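Local coordinates for uncharacterized protein Q64V53_BACFR (Bacteroides fragilis, PDB 2RA8), which is of unknown function but joins a WGR domain to a leucine-rich-repeat region, a build consistent with a role in binding other macromolecules, at residues 75-87 with 99-113. Sequence-based numbering, arbitrary orientation.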
ATOM      1  N   GLU A  75       1.297  29.485  10.117  1.00 26.19           N
ATOM      2  CA  GLU A  75      -0.056  29.966   9.897  1.00 32.20           C
ATOM      3  C   GLU A  75      -0.813  29.255   8.799  1.00 31.34           C
ATOM      4  O   GLU A  75      -1.987  29.529   8.584  1.00 25.33           O
ATOM      5  CB  GLU A  75      -0.034  31.470   9.612  1.00 39.15           C
ATOM      6  CG  GLU A  75       0.544  32.289  10.751  1.00 38.41           C
ATOM      7  CD  GLU A  75      -0.161  32.025  12.067  1.00 50.98           C
ATOM      8  OE1 GLU A  75      -1.401  32.156  12.116  1.00 49.78           O
ATOM      9  OE2 GLU A  75       0.525  31.688  13.055  1.00 54.88           O
HETATM   10  N   MSE A  76      -0.160  28.335   8.095  1.00 20.90           N
HETATM   11  CA  MSE A  76      -0.831  27.610   7.022  1.00 26.14           C
HETATM   12  C   MSE A  76      -1.847  26.627   7.553  1.00 28.90           C
HETATM   13  O   MSE A  76      -1.668  26.047   8.624  1.00 32.36           O
HETATM   14  CB  MSE A  76       0.193  26.867   6.151  1.00 25.65           C
HETATM   15  CG  MSE A  76       1.034  27.781   5.269  1.00 28.76           C
HETATM   16 SE   MSE A  76       2.360  26.811   4.207  1.00 46.36          SE
HETATM   17  CE  MSE A  76       1.175  26.107   2.845  1.00 47.03           C
ATOM     18  N   LYS A  77      -2.926  26.436   6.801  1.00 33.69           N
ATOM     19  CA  LYS A  77      -3.986  25.516   7.204  1.00 29.77           C
ATOM     20  C   LYS A  77      -4.182  24.457   6.160  1.00 24.84           C
ATOM     21  O   LYS A  77      -3.747  24.620   5.017  1.00 22.09           O
ATOM     22  CB  LYS A  77      -5.308  26.275   7.388  1.00 37.72           C
ATOM     23  CG  LYS A  77      -5.247  27.428   8.389  1.00 34.21           C
ATOM     24  CD  LYS A  77      -5.166  26.932   9.824  1.00 33.77           C
ATOM     25  CE  LYS A  77      -4.837  28.078  10.765  1.00 48.69           C
ATOM     26  NZ  LYS A  77      -5.744  29.240  10.535  1.00 52.21           N
ATOM     27  N   VAL A  78      -4.827  23.357   6.551  1.00 25.50           N
ATOM     28  CA  VAL A  78      -5.118  22.266   5.621  1.00 25.28           C
ATOM     29  C   VAL A  78      -5.971  22.847   4.514  1.00 23.96           C
ATOM     30  O   VAL A  78      -6.971  23.509   4.785  1.00 24.32           O
ATOM     31  CB  VAL A  78      -5.916  21.126   6.308  1.00 21.54           C
ATOM     32  CG1 VAL A  78      -6.296  20.065   5.291  1.00 30.94           C
ATOM     33  CG2 VAL A  78      -5.082  20.496   7.421  1.00 22.40           C
ATOM     34  N   GLU A  79      -5.586  22.632   3.262  1.00 24.91           N
ATOM     35  CA  GLU A  79      -6.383  23.164   2.166  1.00 17.93           C
ATOM     36  C   GLU A  79      -6.825  22.110   1.183  1.00 20.76           C
ATOM     37  O   GLU A  79      -7.182  22.422   0.046  1.00 18.06           O
ATOM     38  CB  GLU A  79      -5.622  24.286   1.433  1.00 23.99           C
ATOM     39  CG  GLU A  79      -4.372  23.835   0.739  1.00 32.26           C
ATOM     40  CD  GLU A  79      -3.696  24.956  -0.024  1.00 41.00           C
ATOM     41  OE1 GLU A  79      -2.859  24.643  -0.898  1.00 33.61           O
ATOM     42  OE2 GLU A  79      -3.994  26.141   0.251  1.00 29.56           O
ATOM     43  N   ALA A  80      -6.816  20.853   1.629  1.00 13.97           N
ATOM     44  CA  ALA A  80      -7.249  19.731   0.810  1.00 15.50           C
ATOM     45  C   ALA A  80      -8.041  18.814   1.683  1.00 16.94           C
ATOM     46  O   ALA A  80      -7.723  18.639   2.861  1.00 20.35           O
ATOM     47  CB  ALA A  80      -6.040  18.980   0.225  1.00 17.32           C
ATOM     48  N   LYS A  81      -9.088  18.218   1.134  1.00 20.33           N
ATOM     49  CA  LYS A  81      -9.873  17.313   1.936  1.00 21.18           C
ATOM     50  C   LYS A  81     -10.594  16.303   1.100  1.00 28.45           C
ATOM     51  O   LYS A  81     -10.879  16.532  -0.075  1.00 20.81           O
ATOM     52  CB  LYS A  81     -10.869  18.108   2.794  1.00 29.31           C
ATOM     53  CG  LYS A  81     -11.398  17.339   4.000  1.00 31.32           C
ATOM     54  CD  LYS A  81     -12.261  18.228   4.882  1.00 31.12           C
ATOM     55  CE  LYS A  81     -12.725  17.491   6.128  1.00 47.77           C
ATOM     56  NZ  LYS A  81     -13.599  18.338   6.997  1.00 32.71           N
ATOM     57  N   LYS A  82     -10.874  15.159   1.712  1.00 17.72           N
ATOM     58  CA  LYS A  82     -11.583  14.074   1.057  1.00 28.73           C
ATOM     59  C   LYS A  82     -12.924  13.879   1.726  1.00 25.80           C
ATOM     60  O   LYS A  82     -13.006  13.795   2.949  1.00 25.08           O
ATOM     61  CB  LYS A  82     -10.776  12.777   1.165  1.00 21.63           C
ATOM     62  CG  LYS A  82     -11.466  11.560   0.575  1.00 30.36           C
ATOM     63  CD  LYS A  82     -10.561  10.346   0.657  1.00 27.81           C
ATOM     64  CE  LYS A  82     -11.225   9.101   0.078  1.00 15.98           C
ATOM     65  NZ  LYS A  82     -10.239   7.996   0.027  1.00 20.98           N
ATOM     66  N   TYR A  83     -13.980  13.817   0.926  1.00 26.15           N
ATOM     67  CA  TYR A  83     -15.315  13.604   1.457  1.00 32.64           C
ATOM     68  C   TYR A  83     -15.786  12.266   0.988  1.00 26.98           C
ATOM     69  O   TYR A  83     -15.856  12.001  -0.216  1.00 17.83           O
ATOM     70  CB  TYR A  83     -16.282  14.680   0.976  1.00 36.79           C
ATOM     71  CG  TYR A  83     -15.934  16.058   1.467  1.00 27.10           C
ATOM     72  CD1 TYR A  83     -15.069  16.876   0.744  1.00 27.87           C
ATOM     73  CD2 TYR A  83     -16.468  16.546   2.654  1.00 29.35           C
ATOM     74  CE1 TYR A  83     -14.747  18.150   1.193  1.00 25.94           C
ATOM     75  CE2 TYR A  83     -16.154  17.822   3.112  1.00 43.24           C
ATOM     76  CZ  TYR A  83     -15.296  18.613   2.373  1.00 24.60           C
ATOM     77  OH  TYR A  83     -14.993  19.873   2.804  1.00 33.24           O
ATOM     78  N   ALA A  84     -16.107  11.405   1.943  1.00 29.69           N
ATOM     79  CA  ALA A  84     -16.557  10.065   1.629  1.00 32.46           C
ATOM     80  C   ALA A  84     -17.607   9.587   2.583  1.00 37.27           C
ATOM     81  O   ALA A  84     -17.595   9.944   3.755  1.00 38.21           O
ATOM     82  CB  ALA A  84     -15.370   9.113   1.642  1.00 28.87           C
ATOM     83  N   LEU A  85     -18.531   8.779   2.075  1.00 29.27           N
ATOM     84  CA  LEU A  85     -19.597   8.217   2.894  1.00 29.28           C
ATOM     85  C   LEU A  85     -19.217   6.830   3.314  1.00 24.89           C
ATOM     86  O   LEU A  85     -18.822   6.013   2.486  1.00 32.67           O
ATOM     87  CB  LEU A  85     -20.919   8.120   2.114  1.00 29.93           C
ATOM     88  CG  LEU A  85     -21.941   9.266   2.136  1.00 42.01           C
ATOM     89  CD1 LEU A  85     -23.143   8.872   1.286  1.00 54.40           C
ATOM     90  CD2 LEU A  85     -22.385   9.557   3.561  1.00 13.75           C
ATOM     91  N   SER A  86     -19.318   6.552   4.607  1.00 23.38           N
ATOM     92  CA  SER A  86     -19.023   5.214   5.099  1.00 26.80           C
ATOM     93  C   SER A  86     -20.304   4.416   4.968  1.00 21.63           C
ATOM     94  O   SER A  86     -21.369   4.973   4.657  1.00 20.47           O
ATOM     95  CB  SER A  86     -18.595   5.257   6.571  1.00 26.78           C
ATOM     96  OG  SER A  86     -19.637   5.745   7.398  1.00 26.20           O
ATOM     97  N   TYR A  87     -20.217   3.110   5.197  1.00 24.11           N
ATOM     98  CA  TYR A  87     -21.384   2.241   5.113  1.00 30.14           C
ATOM     99  C   TYR A  87     -22.345   2.617   6.214  1.00 31.56           C
ATOM    100  O   TYR A  87     -23.565   2.610   6.024  1.00 31.71           O
ATOM    101  CB  TYR A  87     -20.967   0.770   5.299  1.00 26.12           C
ATOM    102  CG  TYR A  87     -22.075  -0.231   5.045  1.00 35.44           C
ATOM    103  CD1 TYR A  87     -22.251  -0.796   3.785  1.00 41.21           C
ATOM    104  CD2 TYR A  87     -22.951  -0.601   6.065  1.00 32.85           C
ATOM    105  CE1 TYR A  87     -23.276  -1.711   3.544  1.00 24.59           C
ATOM    106  CE2 TYR A  87     -23.978  -1.508   5.838  1.00 26.55           C
ATOM    107  CZ  TYR A  87     -24.132  -2.057   4.580  1.00 20.14           C
ATOM    108  OH  TYR A  87     -25.140  -2.957   4.353  1.00 30.08           O
ATOM    109  N   LYS A  99     -22.917  16.276   3.419  1.00 33.53           N
ATOM    110  CA  LYS A  99     -21.701  16.341   4.233  1.00 33.85           C
ATOM    111  C   LYS A  99     -20.780  17.392   3.678  1.00 36.36           C
ATOM    112  O   LYS A  99     -20.135  18.125   4.425  1.00 34.54           O
ATOM    113  CB  LYS A  99     -20.948  15.000   4.241  1.00 34.17           C
ATOM    114  CG  LYS A  99     -21.462  13.991   5.254  1.00 39.80           C
ATOM    115  CD  LYS A  99     -20.310  13.305   6.002  1.00 35.53           C
ATOM    116  CE  LYS A  99     -19.508  12.368   5.114  1.00 35.98           C
ATOM    117  NZ  LYS A  99     -18.427  11.684   5.885  1.00 26.50           N
ATOM    118  N   ILE A 100     -20.711  17.469   2.354  1.00 40.26           N
ATOM    119  CA  ILE A 100     -19.855  18.443   1.690  1.00 34.56           C
ATOM    120  C   ILE A 100     -20.429  19.835   1.818  1.00 40.10           C
ATOM    121  O   ILE A 100     -19.761  20.741   2.320  1.00 40.69           O
ATOM    122  CB  ILE A 100     -19.686  18.098   0.196  1.00 36.74           C
ATOM    123  CG1 ILE A 100     -19.184  16.658   0.056  1.00 28.62           C
ATOM    124  CG2 ILE A 100     -18.714  19.073  -0.460  1.00 32.88           C
ATOM    125  CD1 ILE A 100     -19.184  16.136  -1.361  1.00 26.75           C
ATOM    126  N   LEU A 101     -21.672  20.011   1.372  1.00 38.95           N
ATOM    127  CA  LEU A 101     -22.344  21.310   1.435  1.00 41.78           C
ATOM    128  C   LEU A 101     -22.422  21.870   2.843  1.00 38.12           C
ATOM    129  O   LEU A 101     -22.558  23.081   3.024  1.00 31.97           O
ATOM    130  CB  LEU A 101     -23.760  21.208   0.855  1.00 37.26           C
ATOM    131  CG  LEU A 101     -23.929  20.963  -0.655  1.00 41.41           C
ATOM    132  CD1 LEU A 101     -25.386  20.653  -0.951  1.00 44.08           C
ATOM    133  CD2 LEU A 101     -23.471  22.185  -1.461  1.00 32.12           C
ATOM    134  N   LYS A 102     -22.333  20.993   3.843  1.00 33.23           N
ATOM    135  CA  LYS A 102     -22.387  21.403   5.246  1.00 41.01           C
ATOM    136  C   LYS A 102     -21.084  21.926   5.816  1.00 45.55           C
ATOM    137  O   LYS A 102     -21.072  22.925   6.538  1.00 44.95           O
ATOM    138  CB  LYS A 102     -22.866  20.231   6.126  1.00 44.53           C
ATOM    139  CG  LYS A 102     -22.653  20.441   7.631  1.00 49.85           C
ATOM    140  CD  LYS A 102     -21.302  19.901   8.105  1.00 71.58           C
ATOM    141  CE  LYS A 102     -20.762  20.667   9.316  1.00 67.14           C
ATOM    142  NZ  LYS A 102     -21.646  20.632  10.515  1.00 76.03           N
ATOM    143  N   ASP A 103     -19.983  21.247   5.506  1.00 45.74           N
ATOM    144  CA  ASP A 103     -18.665  21.620   6.016  1.00 42.05           C
ATOM    145  C   ASP A 103     -18.355  23.095   5.947  1.00 40.76           C
ATOM    146  O   ASP A 103     -18.378  23.700   4.868  1.00 31.75           O
ATOM    147  CB  ASP A 103     -17.580  20.854   5.269  1.00 44.38           C
ATOM    148  CG  ASP A 103     -16.295  20.746   6.064  1.00 40.88           C
ATOM    149  OD1 ASP A 103     -16.124  21.519   7.034  1.00 46.74           O
ATOM    150  OD2 ASP A 103     -15.453  19.890   5.714  1.00 38.00           O
ATOM    151  N   LYS A 104     -18.049  23.677   7.108  1.00 43.95           N
ATOM    152  CA  LYS A 104     -17.726  25.097   7.213  1.00 42.90           C
ATOM    153  C   LYS A 104     -16.315  25.438   6.789  1.00 42.53           C
ATOM    154  O   LYS A 104     -15.959  26.613   6.722  1.00 39.95           O
ATOM    155  CB  LYS A 104     -17.941  25.592   8.647  1.00 44.19           C
ATOM    156  CG  LYS A 104     -19.343  25.356   9.182  1.00 46.28           C
ATOM    157  CD  LYS A 104     -19.549  26.025  10.536  1.00 50.72           C
ATOM    158  CE  LYS A 104     -18.613  25.464  11.598  1.00 57.00           C
ATOM    159  NZ  LYS A 104     -18.786  26.165  12.903  1.00 57.98           N
ATOM    160  N   LYS A 105     -15.490  24.428   6.518  1.00 43.92           N
ATOM    161  CA  LYS A 105     -14.127  24.702   6.075  1.00 41.47           C
ATOM    162  C   LYS A 105     -14.076  24.617   4.570  1.00 33.82           C
ATOM    163  O   LYS A 105     -13.047  24.881   3.948  1.00 29.09           O
ATOM    164  CB  LYS A 105     -13.129  23.708   6.687  1.00 46.14           C
ATOM    165  CG  LYS A 105     -13.297  22.274   6.233  1.00 55.32           C
ATOM    166  CD  LYS A 105     -12.045  21.453   6.526  1.00 76.42           C
ATOM    167  CE  LYS A 105     -11.757  21.344   8.017  1.00 70.44           C
ATOM    168  NZ  LYS A 105     -10.473  20.631   8.272  1.00 74.10           N
ATOM    169  N   LEU A 106     -15.210  24.267   3.975  1.00 29.80           N
ATOM    170  CA  LEU A 106     -15.316  24.144   2.529  1.00 28.34           C
ATOM    171  C   LEU A 106     -14.783  25.351   1.784  1.00 27.25           C
ATOM    172  O   LEU A 106     -14.071  25.199   0.786  1.00 31.57           O
ATOM    173  CB  LEU A 106     -16.771  23.917   2.122  1.00 20.98           C
ATOM    174  CG  LEU A 106     -17.018  23.532   0.664  1.00 29.27           C
ATOM    175  CD1 LEU A 106     -16.332  22.205   0.341  1.00 24.75           C
ATOM    176  CD2 LEU A 106     -18.511  23.419   0.429  1.00 31.94           C
ATOM    177  N   PRO A 107     -15.106  26.573   2.250  1.00 27.33           N
ATOM    178  CA  PRO A 107     -14.605  27.753   1.538  1.00 22.21           C
ATOM    179  C   PRO A 107     -13.109  27.910   1.576  1.00 26.61           C
ATOM    180  O   PRO A 107     -12.522  28.528   0.688  1.00 23.49           O
ATOM    181  CB  PRO A 107     -15.311  28.917   2.247  1.00 23.06           C
ATOM    182  CG  PRO A 107     -16.576  28.302   2.736  1.00 31.36           C
ATOM    183  CD  PRO A 107     -16.090  26.970   3.273  1.00 25.03           C
ATOM    184  N   SER A 108     -12.477  27.349   2.602  1.00 24.60           N
ATOM    185  CA  SER A 108     -11.029  27.472   2.742  1.00 31.45           C
ATOM    186  C   SER A 108     -10.223  26.431   2.004  1.00 32.76           C
ATOM    187  O   SER A 108      -9.008  26.570   1.879  1.00 33.64           O
ATOM    188  CB  SER A 108     -10.635  27.436   4.221  1.00 35.81           C
ATOM    189  OG  SER A 108     -10.998  26.201   4.815  1.00 33.18           O
ATOM    190  N   LEU A 109     -10.878  25.382   1.514  1.00 24.00           N
ATOM    191  CA  LEU A 109     -10.154  24.338   0.795  1.00 23.81           C
ATOM    192  C   LEU A 109      -9.857  24.716  -0.625  1.00 16.80           C
ATOM    193  O   LEU A 109     -10.678  25.343  -1.291  1.00 22.93           O
ATOM    194  CB  LEU A 109     -10.943  23.042   0.776  1.00 14.64           C
ATOM    195  CG  LEU A 109     -11.235  22.400   2.130  1.00 26.01           C
ATOM    196  CD1 LEU A 109     -12.059  21.145   1.892  1.00 27.00           C
ATOM    197  CD2 LEU A 109      -9.939  22.069   2.858  1.00 22.77           C
ATOM    198  N   LYS A 110      -8.683  24.316  -1.104  1.00 17.40           N
ATOM    199  CA  LYS A 110      -8.284  24.605  -2.469  1.00 27.16           C
ATOM    200  C   LYS A 110      -8.442  23.355  -3.305  1.00 23.78           C
ATOM    201  O   LYS A 110      -8.629  23.430  -4.526  1.00 14.87           O
ATOM    202  CB  LYS A 110      -6.834  25.067  -2.507  1.00 26.45           C
ATOM    203  CG  LYS A 110      -6.545  26.075  -3.588  1.00 45.46           C
ATOM    204  CD  LYS A 110      -6.969  27.468  -3.160  1.00 43.63           C
ATOM    205  CE  LYS A 110      -5.953  28.072  -2.206  1.00 45.15           C
ATOM    206  NZ  LYS A 110      -6.351  29.438  -1.779  1.00 33.26           N
ATOM    207  N   GLN A 111      -8.363  22.194  -2.653  1.00 20.66           N
ATOM    208  CA  GLN A 111      -8.511  20.922  -3.349  1.00 19.05           C
ATOM    209  C   GLN A 111      -9.524  20.057  -2.673  1.00 16.16           C
ATOM    210  O   GLN A 111      -9.627  20.054  -1.443  1.00 17.12           O
ATOM    211  CB  GLN A 111      -7.173  20.161  -3.414  1.00 16.79           C
ATOM    212  CG  GLN A 111      -6.165  20.777  -4.365  1.00 23.60           C
ATOM    213  CD  GLN A 111      -5.362  21.897  -3.738  1.00 30.78           C
ATOM    214  OE1 GLN A 111      -4.884  22.799  -4.433  1.00 39.33           O
ATOM    215  NE2 GLN A 111      -5.186  21.836  -2.421  1.00 28.20           N
ATOM    216  N   ILE A 112     -10.284  19.317  -3.477  1.00 16.80           N
ATOM    217  CA  ILE A 112     -11.299  18.427  -2.955  1.00 20.20           C
ATOM    218  C   ILE A 112     -11.259  17.078  -3.637  1.00 16.89           C
ATOM    219  O   ILE A 112     -11.040  16.980  -4.847  1.00 14.04           O
ATOM    220  CB  ILE A 112     -12.724  19.065  -3.082  1.00 25.12           C
ATOM    221  CG1 ILE A 112     -13.763  18.135  -2.452  1.00 23.60           C
ATOM    222  CG2 ILE A 112     -13.069  19.344  -4.549  1.00 13.98           C
ATOM    223  CD1 ILE A 112     -15.131  18.784  -2.246  1.00 29.52           C
ATOM    224  N   THR A 113     -11.441  16.029  -2.840  1.00 20.10           N
ATOM    225  CA  THR A 113     -11.451  14.652  -3.319  1.00 26.32           C
ATOM    226  C   THR A 113     -12.828  14.072  -3.003  1.00 21.31           C
ATOM    227  O   THR A 113     -13.314  14.207  -1.882  1.00 23.89           O
ATOM    228  CB  THR A 113     -10.361  13.797  -2.612  1.00 22.28           C
ATOM    229  OG1 THR A 113      -9.060  14.242  -3.015  1.00 25.09           O
ATOM    230  CG2 THR A 113     -10.518  12.328  -2.954  1.00 19.19           C
TER
HETATM  231  O   HOH W   1      -3.274  25.055  -3.431  1.00 28.14           O
HETATM  232  O   HOH W   2      -8.385  16.443  -1.547  1.00 29.40           O
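Asp103 and Tyr83 illustrate how one carboxylate oxygen can fasten the loop after a helix to the edge strand of a parallel sheet. Tyr83 OH donates to Asp103 OD2 at 2.9 Å, and Lys81 NZ reaches the same oxygen in a 2.7 Å salt bridge; the two donors arrive from opposite faces of the carboxylate plane, the lysine on the syn side. Lys81 gets there fully extended, its CG trans to the backbone N (chi1 -160°). Ile100 CG2 sits 4.3 Å from the Tyr83 ring centroid, over one face in a CH-pi contact, while Leu109 CD1 closes on the ring's edge and Ile112 CD1 lies obliquely, 3.5 Å from Tyr83 CE1. The other carboxylate oxygen, Asp103 OD1, accepts from Lys105 N above its plane, an Asx turn that helps fix its rotation. The backbones of 80-83 and 111-113 run parallel: Thr113 N donates to Lys81 O, and Tyr83 N to Thr113 O, nearly straight with an N-H...O angle of 170°. Just before strand 80-83, Glu79 O accepts from both Lys110 N and Gln111 N, and beyond Tyr83 the bent Lys99 chain brings NZ to Ala84 O, with Glu89 as its salt-bridge partner. Strand 143-146 continues the parallel sheet beyond 111-113, consistent with this beta-alpha-beta crossover opening the leucine-rich-repeat region. Two donors on Asp103 OD2, one cationic, would probably favour its ionised form and tie the connection to the strand at both Lys81 and Tyr83.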